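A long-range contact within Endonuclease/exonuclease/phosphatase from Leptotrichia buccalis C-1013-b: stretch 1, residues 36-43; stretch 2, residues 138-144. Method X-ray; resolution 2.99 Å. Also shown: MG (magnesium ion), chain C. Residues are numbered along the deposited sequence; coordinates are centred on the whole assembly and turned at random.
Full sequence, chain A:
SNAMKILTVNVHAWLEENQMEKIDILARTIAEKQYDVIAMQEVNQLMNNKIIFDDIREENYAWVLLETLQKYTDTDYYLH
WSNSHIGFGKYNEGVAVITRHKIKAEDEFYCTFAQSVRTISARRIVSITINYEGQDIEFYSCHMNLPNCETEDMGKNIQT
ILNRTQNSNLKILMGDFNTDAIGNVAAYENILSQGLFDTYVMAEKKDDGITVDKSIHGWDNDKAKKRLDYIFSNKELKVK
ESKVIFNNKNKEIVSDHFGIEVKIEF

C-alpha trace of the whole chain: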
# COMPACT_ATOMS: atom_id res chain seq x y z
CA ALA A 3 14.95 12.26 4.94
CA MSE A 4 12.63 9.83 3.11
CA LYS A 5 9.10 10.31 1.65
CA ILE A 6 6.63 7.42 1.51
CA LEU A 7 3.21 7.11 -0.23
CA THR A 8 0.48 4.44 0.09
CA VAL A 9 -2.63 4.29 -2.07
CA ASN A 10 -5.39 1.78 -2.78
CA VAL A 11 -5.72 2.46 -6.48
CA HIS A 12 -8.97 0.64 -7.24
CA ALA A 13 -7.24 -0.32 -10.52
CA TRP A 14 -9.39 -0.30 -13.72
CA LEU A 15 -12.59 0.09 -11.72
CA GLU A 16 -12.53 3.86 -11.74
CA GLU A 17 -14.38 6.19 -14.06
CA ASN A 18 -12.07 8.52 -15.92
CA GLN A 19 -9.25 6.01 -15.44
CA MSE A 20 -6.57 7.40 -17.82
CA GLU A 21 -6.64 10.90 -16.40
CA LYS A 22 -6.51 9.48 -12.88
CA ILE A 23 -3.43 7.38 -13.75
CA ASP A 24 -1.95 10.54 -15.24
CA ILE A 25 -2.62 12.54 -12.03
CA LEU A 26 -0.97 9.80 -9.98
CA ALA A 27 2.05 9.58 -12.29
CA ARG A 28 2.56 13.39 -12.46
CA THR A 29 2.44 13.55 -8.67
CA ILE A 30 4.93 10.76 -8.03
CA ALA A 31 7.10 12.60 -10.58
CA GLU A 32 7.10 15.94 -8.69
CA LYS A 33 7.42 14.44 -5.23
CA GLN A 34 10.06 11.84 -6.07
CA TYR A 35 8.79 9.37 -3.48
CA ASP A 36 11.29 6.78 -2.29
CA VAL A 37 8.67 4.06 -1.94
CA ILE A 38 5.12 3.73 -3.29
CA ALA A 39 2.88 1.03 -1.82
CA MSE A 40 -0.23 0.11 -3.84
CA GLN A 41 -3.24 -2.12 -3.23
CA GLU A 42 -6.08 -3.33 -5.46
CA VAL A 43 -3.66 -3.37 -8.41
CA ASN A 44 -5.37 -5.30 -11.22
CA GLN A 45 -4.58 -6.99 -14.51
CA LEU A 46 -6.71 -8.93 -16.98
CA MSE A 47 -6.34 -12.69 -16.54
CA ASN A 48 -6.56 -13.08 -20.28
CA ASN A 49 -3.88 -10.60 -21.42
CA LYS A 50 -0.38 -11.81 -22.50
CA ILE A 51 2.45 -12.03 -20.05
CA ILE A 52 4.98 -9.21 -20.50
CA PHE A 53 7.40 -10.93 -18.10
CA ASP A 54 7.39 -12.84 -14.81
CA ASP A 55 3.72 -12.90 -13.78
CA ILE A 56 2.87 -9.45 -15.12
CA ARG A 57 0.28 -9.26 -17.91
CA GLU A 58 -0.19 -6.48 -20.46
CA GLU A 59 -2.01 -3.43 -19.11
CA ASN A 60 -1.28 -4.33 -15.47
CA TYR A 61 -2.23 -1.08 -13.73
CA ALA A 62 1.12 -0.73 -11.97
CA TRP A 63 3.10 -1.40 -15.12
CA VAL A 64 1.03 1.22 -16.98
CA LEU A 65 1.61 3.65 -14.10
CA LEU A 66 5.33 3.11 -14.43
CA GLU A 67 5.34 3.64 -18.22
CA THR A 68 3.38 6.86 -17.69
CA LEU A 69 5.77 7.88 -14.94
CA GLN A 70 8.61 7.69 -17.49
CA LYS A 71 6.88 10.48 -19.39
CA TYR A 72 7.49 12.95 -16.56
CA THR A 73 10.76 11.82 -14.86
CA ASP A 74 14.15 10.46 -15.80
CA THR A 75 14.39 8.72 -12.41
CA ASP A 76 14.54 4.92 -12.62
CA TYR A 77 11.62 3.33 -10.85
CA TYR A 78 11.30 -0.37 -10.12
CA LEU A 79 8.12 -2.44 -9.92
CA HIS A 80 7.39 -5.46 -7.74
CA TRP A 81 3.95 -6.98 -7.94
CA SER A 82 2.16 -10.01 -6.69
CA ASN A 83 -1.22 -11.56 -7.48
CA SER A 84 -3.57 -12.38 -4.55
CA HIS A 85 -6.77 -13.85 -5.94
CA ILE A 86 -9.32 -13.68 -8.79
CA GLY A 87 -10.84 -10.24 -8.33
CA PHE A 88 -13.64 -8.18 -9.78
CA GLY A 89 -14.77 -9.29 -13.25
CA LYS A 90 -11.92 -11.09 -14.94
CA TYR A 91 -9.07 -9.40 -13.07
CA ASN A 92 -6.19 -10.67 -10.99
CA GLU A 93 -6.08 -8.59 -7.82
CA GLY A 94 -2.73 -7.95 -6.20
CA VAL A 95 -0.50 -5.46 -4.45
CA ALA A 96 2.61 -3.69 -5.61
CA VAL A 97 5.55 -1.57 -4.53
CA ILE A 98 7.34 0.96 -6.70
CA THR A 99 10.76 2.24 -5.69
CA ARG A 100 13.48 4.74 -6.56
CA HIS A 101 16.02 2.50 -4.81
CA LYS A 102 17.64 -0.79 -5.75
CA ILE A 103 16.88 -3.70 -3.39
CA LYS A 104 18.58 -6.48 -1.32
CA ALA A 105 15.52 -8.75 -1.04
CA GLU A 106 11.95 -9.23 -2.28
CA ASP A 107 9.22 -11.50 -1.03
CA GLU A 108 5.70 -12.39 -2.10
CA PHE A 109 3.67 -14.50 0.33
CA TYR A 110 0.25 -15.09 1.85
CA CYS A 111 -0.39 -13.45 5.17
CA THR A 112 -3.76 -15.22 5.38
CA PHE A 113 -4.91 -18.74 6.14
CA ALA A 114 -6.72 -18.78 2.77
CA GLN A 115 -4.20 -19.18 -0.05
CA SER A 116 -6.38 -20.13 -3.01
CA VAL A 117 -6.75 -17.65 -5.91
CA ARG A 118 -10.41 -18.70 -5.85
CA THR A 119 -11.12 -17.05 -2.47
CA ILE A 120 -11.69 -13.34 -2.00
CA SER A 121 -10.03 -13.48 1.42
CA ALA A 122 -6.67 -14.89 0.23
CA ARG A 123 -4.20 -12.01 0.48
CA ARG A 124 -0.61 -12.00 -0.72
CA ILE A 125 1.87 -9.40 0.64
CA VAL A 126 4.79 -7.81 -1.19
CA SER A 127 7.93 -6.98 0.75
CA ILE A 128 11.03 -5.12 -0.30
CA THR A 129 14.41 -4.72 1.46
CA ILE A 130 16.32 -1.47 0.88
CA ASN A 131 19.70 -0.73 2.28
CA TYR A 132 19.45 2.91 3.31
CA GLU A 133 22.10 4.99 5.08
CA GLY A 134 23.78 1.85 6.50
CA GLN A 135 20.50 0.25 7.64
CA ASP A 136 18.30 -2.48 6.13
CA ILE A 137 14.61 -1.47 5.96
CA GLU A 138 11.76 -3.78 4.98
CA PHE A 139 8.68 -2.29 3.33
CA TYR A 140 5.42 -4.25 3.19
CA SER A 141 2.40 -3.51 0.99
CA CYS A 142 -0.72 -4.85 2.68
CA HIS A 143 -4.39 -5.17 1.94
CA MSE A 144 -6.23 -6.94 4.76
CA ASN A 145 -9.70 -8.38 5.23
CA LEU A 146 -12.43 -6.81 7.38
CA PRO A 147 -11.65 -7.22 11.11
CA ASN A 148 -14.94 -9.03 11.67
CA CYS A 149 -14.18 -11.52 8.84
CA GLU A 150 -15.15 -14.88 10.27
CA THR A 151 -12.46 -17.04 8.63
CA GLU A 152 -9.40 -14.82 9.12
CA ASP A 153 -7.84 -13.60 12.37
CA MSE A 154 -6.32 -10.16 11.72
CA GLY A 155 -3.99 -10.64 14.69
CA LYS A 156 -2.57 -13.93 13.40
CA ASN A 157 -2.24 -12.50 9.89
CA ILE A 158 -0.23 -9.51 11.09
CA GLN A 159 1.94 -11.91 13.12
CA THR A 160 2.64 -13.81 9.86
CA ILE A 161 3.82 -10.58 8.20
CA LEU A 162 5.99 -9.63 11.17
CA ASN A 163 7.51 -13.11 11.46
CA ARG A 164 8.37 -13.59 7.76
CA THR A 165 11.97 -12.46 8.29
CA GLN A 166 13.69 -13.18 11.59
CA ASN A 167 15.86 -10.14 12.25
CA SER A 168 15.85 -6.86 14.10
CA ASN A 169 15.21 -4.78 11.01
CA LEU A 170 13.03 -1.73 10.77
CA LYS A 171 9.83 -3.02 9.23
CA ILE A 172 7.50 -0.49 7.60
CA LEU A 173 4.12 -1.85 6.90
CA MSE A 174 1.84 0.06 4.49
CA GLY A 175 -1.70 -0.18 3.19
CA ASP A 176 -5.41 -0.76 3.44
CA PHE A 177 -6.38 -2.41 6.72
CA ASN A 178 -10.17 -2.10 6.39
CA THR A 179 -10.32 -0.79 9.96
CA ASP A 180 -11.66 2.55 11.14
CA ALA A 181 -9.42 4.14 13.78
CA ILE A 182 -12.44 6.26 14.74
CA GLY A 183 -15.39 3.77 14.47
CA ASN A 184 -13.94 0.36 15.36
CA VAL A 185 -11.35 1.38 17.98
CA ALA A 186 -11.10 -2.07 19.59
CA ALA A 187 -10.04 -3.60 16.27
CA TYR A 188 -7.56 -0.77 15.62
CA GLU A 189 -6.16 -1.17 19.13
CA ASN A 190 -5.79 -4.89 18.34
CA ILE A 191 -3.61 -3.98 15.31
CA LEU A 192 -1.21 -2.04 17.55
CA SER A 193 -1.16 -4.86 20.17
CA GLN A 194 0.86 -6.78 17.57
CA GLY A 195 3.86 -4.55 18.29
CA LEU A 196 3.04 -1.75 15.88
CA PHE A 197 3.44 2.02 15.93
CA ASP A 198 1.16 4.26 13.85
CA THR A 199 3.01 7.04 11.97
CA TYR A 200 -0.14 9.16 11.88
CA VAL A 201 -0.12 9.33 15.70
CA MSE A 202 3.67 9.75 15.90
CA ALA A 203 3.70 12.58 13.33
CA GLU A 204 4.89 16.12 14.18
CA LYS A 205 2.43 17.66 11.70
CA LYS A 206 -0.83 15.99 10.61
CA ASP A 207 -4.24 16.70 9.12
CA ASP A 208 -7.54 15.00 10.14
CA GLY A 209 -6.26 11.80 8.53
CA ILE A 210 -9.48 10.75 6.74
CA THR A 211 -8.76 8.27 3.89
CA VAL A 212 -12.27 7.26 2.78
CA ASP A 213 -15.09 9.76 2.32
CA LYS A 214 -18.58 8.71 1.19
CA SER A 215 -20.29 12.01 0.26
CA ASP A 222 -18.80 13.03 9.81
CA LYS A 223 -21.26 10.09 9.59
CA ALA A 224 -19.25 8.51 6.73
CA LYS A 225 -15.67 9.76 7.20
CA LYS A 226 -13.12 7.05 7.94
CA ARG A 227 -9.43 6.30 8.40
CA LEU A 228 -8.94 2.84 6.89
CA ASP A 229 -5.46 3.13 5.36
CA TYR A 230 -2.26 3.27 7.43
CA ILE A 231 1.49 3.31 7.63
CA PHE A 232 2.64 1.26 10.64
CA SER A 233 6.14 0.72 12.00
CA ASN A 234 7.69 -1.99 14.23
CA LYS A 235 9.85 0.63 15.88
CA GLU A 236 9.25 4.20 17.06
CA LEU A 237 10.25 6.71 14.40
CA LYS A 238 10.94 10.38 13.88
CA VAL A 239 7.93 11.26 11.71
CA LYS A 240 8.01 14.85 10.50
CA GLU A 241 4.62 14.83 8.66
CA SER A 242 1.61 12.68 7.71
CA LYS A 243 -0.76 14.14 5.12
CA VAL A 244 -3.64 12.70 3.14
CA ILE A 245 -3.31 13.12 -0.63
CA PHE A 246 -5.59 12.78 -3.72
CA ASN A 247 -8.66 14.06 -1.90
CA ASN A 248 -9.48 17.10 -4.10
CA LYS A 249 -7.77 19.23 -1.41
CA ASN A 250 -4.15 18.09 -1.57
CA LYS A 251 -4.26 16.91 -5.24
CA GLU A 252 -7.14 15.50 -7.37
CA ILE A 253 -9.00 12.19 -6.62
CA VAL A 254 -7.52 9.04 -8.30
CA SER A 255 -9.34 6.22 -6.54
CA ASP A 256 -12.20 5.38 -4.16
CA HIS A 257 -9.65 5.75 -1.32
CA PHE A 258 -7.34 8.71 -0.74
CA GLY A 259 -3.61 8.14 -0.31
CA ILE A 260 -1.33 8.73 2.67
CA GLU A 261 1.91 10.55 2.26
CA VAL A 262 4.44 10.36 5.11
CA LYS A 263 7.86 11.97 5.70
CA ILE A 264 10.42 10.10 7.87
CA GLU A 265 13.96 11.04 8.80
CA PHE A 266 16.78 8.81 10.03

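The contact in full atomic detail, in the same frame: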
# COMPACT_ATOMS: atom_id res chain seq x y z
N ASP A 36 10.34 7.87 -2.37
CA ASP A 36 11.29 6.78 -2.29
C ASP A 36 10.59 5.45 -2.48
O ASP A 36 11.12 4.55 -3.13
CB ASP A 36 12.01 6.78 -0.95
CG ASP A 36 12.88 8.01 -0.75
OD1 ASP A 36 14.11 7.88 -0.91
OD2 ASP A 36 12.33 9.09 -0.44
N VAL A 37 9.41 5.32 -1.89
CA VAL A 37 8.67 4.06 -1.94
C VAL A 37 7.17 4.30 -2.11
O VAL A 37 6.58 5.05 -1.34
CB VAL A 37 8.92 3.22 -0.66
CG1 VAL A 37 8.00 2.01 -0.62
CG2 VAL A 37 10.38 2.80 -0.56
N ILE A 38 6.57 3.68 -3.12
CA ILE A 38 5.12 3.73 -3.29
C ILE A 38 4.52 2.36 -3.03
O ILE A 38 4.92 1.37 -3.66
CB ILE A 38 4.72 4.20 -4.68
CG1 ILE A 38 5.19 5.63 -4.94
CG2 ILE A 38 3.21 4.13 -4.84
CD1 ILE A 38 6.47 5.73 -5.73
N ALA A 39 3.57 2.28 -2.09
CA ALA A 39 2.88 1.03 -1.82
C ALA A 39 1.47 1.11 -2.40
O ALA A 39 0.76 2.08 -2.18
CB ALA A 39 2.85 0.74 -0.33
N MSE A 40 1.06 0.10 -3.16
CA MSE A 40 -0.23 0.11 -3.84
C MSE A 40 -1.02 -1.16 -3.60
O MSE A 40 -0.44 -2.27 -3.60
CB MSE A 40 -0.03 0.30 -5.33
CG MSE A 40 0.35 1.70 -5.69
SE MSE A 40 0.63 1.84 -7.60
CE MSE A 40 2.23 0.73 -7.71
N GLN A 41 -2.32 -1.00 -3.38
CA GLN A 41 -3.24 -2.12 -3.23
C GLN A 41 -4.33 -2.06 -4.29
O GLN A 41 -4.53 -1.03 -4.96
CB GLN A 41 -3.86 -2.13 -1.84
CG GLN A 41 -2.86 -2.05 -0.69
CD GLN A 41 -2.34 -0.64 -0.47
OE1 GLN A 41 -3.10 0.33 -0.54
NE2 GLN A 41 -1.04 -0.52 -0.20
N GLU A 42 -5.06 -3.17 -4.43
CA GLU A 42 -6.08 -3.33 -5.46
C GLU A 42 -5.46 -2.96 -6.83
O GLU A 42 -5.98 -2.15 -7.57
CB GLU A 42 -7.40 -2.54 -5.15
CG GLU A 42 -8.18 -2.98 -3.87
CD GLU A 42 -9.67 -2.53 -3.84
OE1 GLU A 42 -10.48 -2.99 -4.69
OE2 GLU A 42 -10.08 -1.75 -2.94
N VAL A 43 -4.31 -3.56 -7.13
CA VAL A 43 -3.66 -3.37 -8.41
C VAL A 43 -4.08 -4.54 -9.28
O VAL A 43 -3.83 -5.69 -8.93
CB VAL A 43 -2.12 -3.37 -8.27
CG1 VAL A 43 -1.46 -3.41 -9.63
CG2 VAL A 43 -1.66 -2.15 -7.51
N GLU A 138 12.71 -2.94 5.71
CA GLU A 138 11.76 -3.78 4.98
C GLU A 138 10.44 -3.07 4.87
O GLU A 138 9.90 -2.62 5.86
CB GLU A 138 11.57 -5.11 5.69
CG GLU A 138 12.82 -5.98 5.67
CD GLU A 138 12.76 -7.14 6.63
OE1 GLU A 138 11.66 -7.45 7.13
OE2 GLU A 138 13.82 -7.75 6.89
N PHE A 139 9.95 -2.96 3.64
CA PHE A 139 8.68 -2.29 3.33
C PHE A 139 7.64 -3.32 2.92
O PHE A 139 7.93 -4.21 2.13
CB PHE A 139 8.88 -1.28 2.21
CG PHE A 139 9.67 -0.07 2.62
CD1 PHE A 139 9.04 1.01 3.23
CD2 PHE A 139 11.04 -0.02 2.41
CE1 PHE A 139 9.77 2.14 3.64
CE2 PHE A 139 11.79 1.11 2.80
CZ PHE A 139 11.14 2.19 3.42
N TYR A 140 6.44 -3.24 3.48
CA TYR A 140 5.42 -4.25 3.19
C TYR A 140 4.16 -3.59 2.70
O TYR A 140 3.65 -2.69 3.36
CB TYR A 140 5.08 -5.06 4.44
CG TYR A 140 6.18 -5.95 4.96
CD1 TYR A 140 6.12 -7.33 4.78
CD2 TYR A 140 7.27 -5.42 5.65
CE1 TYR A 140 7.13 -8.17 5.26
CE2 TYR A 140 8.28 -6.24 6.13
CZ TYR A 140 8.21 -7.61 5.94
OH TYR A 140 9.22 -8.44 6.43
N SER A 141 3.66 -4.03 1.54
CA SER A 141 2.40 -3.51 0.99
C SER A 141 1.27 -4.46 1.34
O SER A 141 1.28 -5.61 0.93
CB SER A 141 2.53 -3.36 -0.52
OG SER A 141 1.40 -2.69 -1.04
N CYS A 142 0.29 -3.98 2.11
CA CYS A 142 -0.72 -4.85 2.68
C CYS A 142 -2.11 -4.42 2.33
O CYS A 142 -2.40 -3.22 2.31
CB CYS A 142 -0.64 -4.86 4.19
SG CYS A 142 1.01 -4.73 4.83
N HIS A 143 -2.97 -5.40 2.10
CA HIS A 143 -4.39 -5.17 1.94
C HIS A 143 -5.16 -6.28 2.64
O HIS A 143 -5.30 -7.39 2.12
CB HIS A 143 -4.77 -5.07 0.46
CG HIS A 143 -6.23 -4.84 0.23
ND1 HIS A 143 -6.91 -5.40 -0.81
CD2 HIS A 143 -7.14 -4.13 0.95
CE1 HIS A 143 -8.18 -5.03 -0.75
NE2 HIS A 143 -8.34 -4.26 0.30
N MSE A 144 -5.65 -5.96 3.84
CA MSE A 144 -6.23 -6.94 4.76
C MSE A 144 -7.73 -7.09 4.59
O MSE A 144 -8.37 -6.25 3.97
CB MSE A 144 -5.94 -6.55 6.22
CG MSE A 144 -4.52 -6.06 6.47
SE MSE A 144 -3.14 -7.42 6.17
CE MSE A 144 -3.61 -8.62 7.62
MG MG C . -11.76 -1.13 -2.98
O HOH W 1 -5.14 -5.52 -3.08

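At its C-terminal end this contact is tied together by a water and lies beside a metal site: water 1 accepts a hydrogen bond from Glu 42 N (2.7 Å) and is hydrogen-bonded to His 143 ND1 (2.9 Å), while the side chain of Glu 42 reaches on to magnesium, OE2 binding MG at 1.8 Å. The strand through Val 37 and Ala 39 and the strand leading to His 143 run in nearly the same direction, 21° apart, yet their axes come no closer than 6.5 Å, and side chains rather than backbone hydrogen bonds join them. Alternation sends Val 37, Ala 39 and Gln 41 toward Phe 139, Ser 141 and His 143, while Met 40, Tyr 140 and Cys 142 point away. Val 37 CG2 sits over one face of the Phe 139 ring, 4.0 Å from CE2, an apolar CH-pi contact. In the middle, small side chains meet, Ala 39 CB 3.8 Å from Ser 141 OG. Gln 41 suits both neighbours: its amide NE2 donates a weak hydrogen bond to Ser 141 OG (3.4 Å), and its aliphatic CG packs 3.8 Å from His 143 CB. The carboxylate of Glu 42 serves the metal while its methylene CG lies 3.7 Å from His 143 CE1. All these residues are buried, and the stretches cover 345 Å² between them.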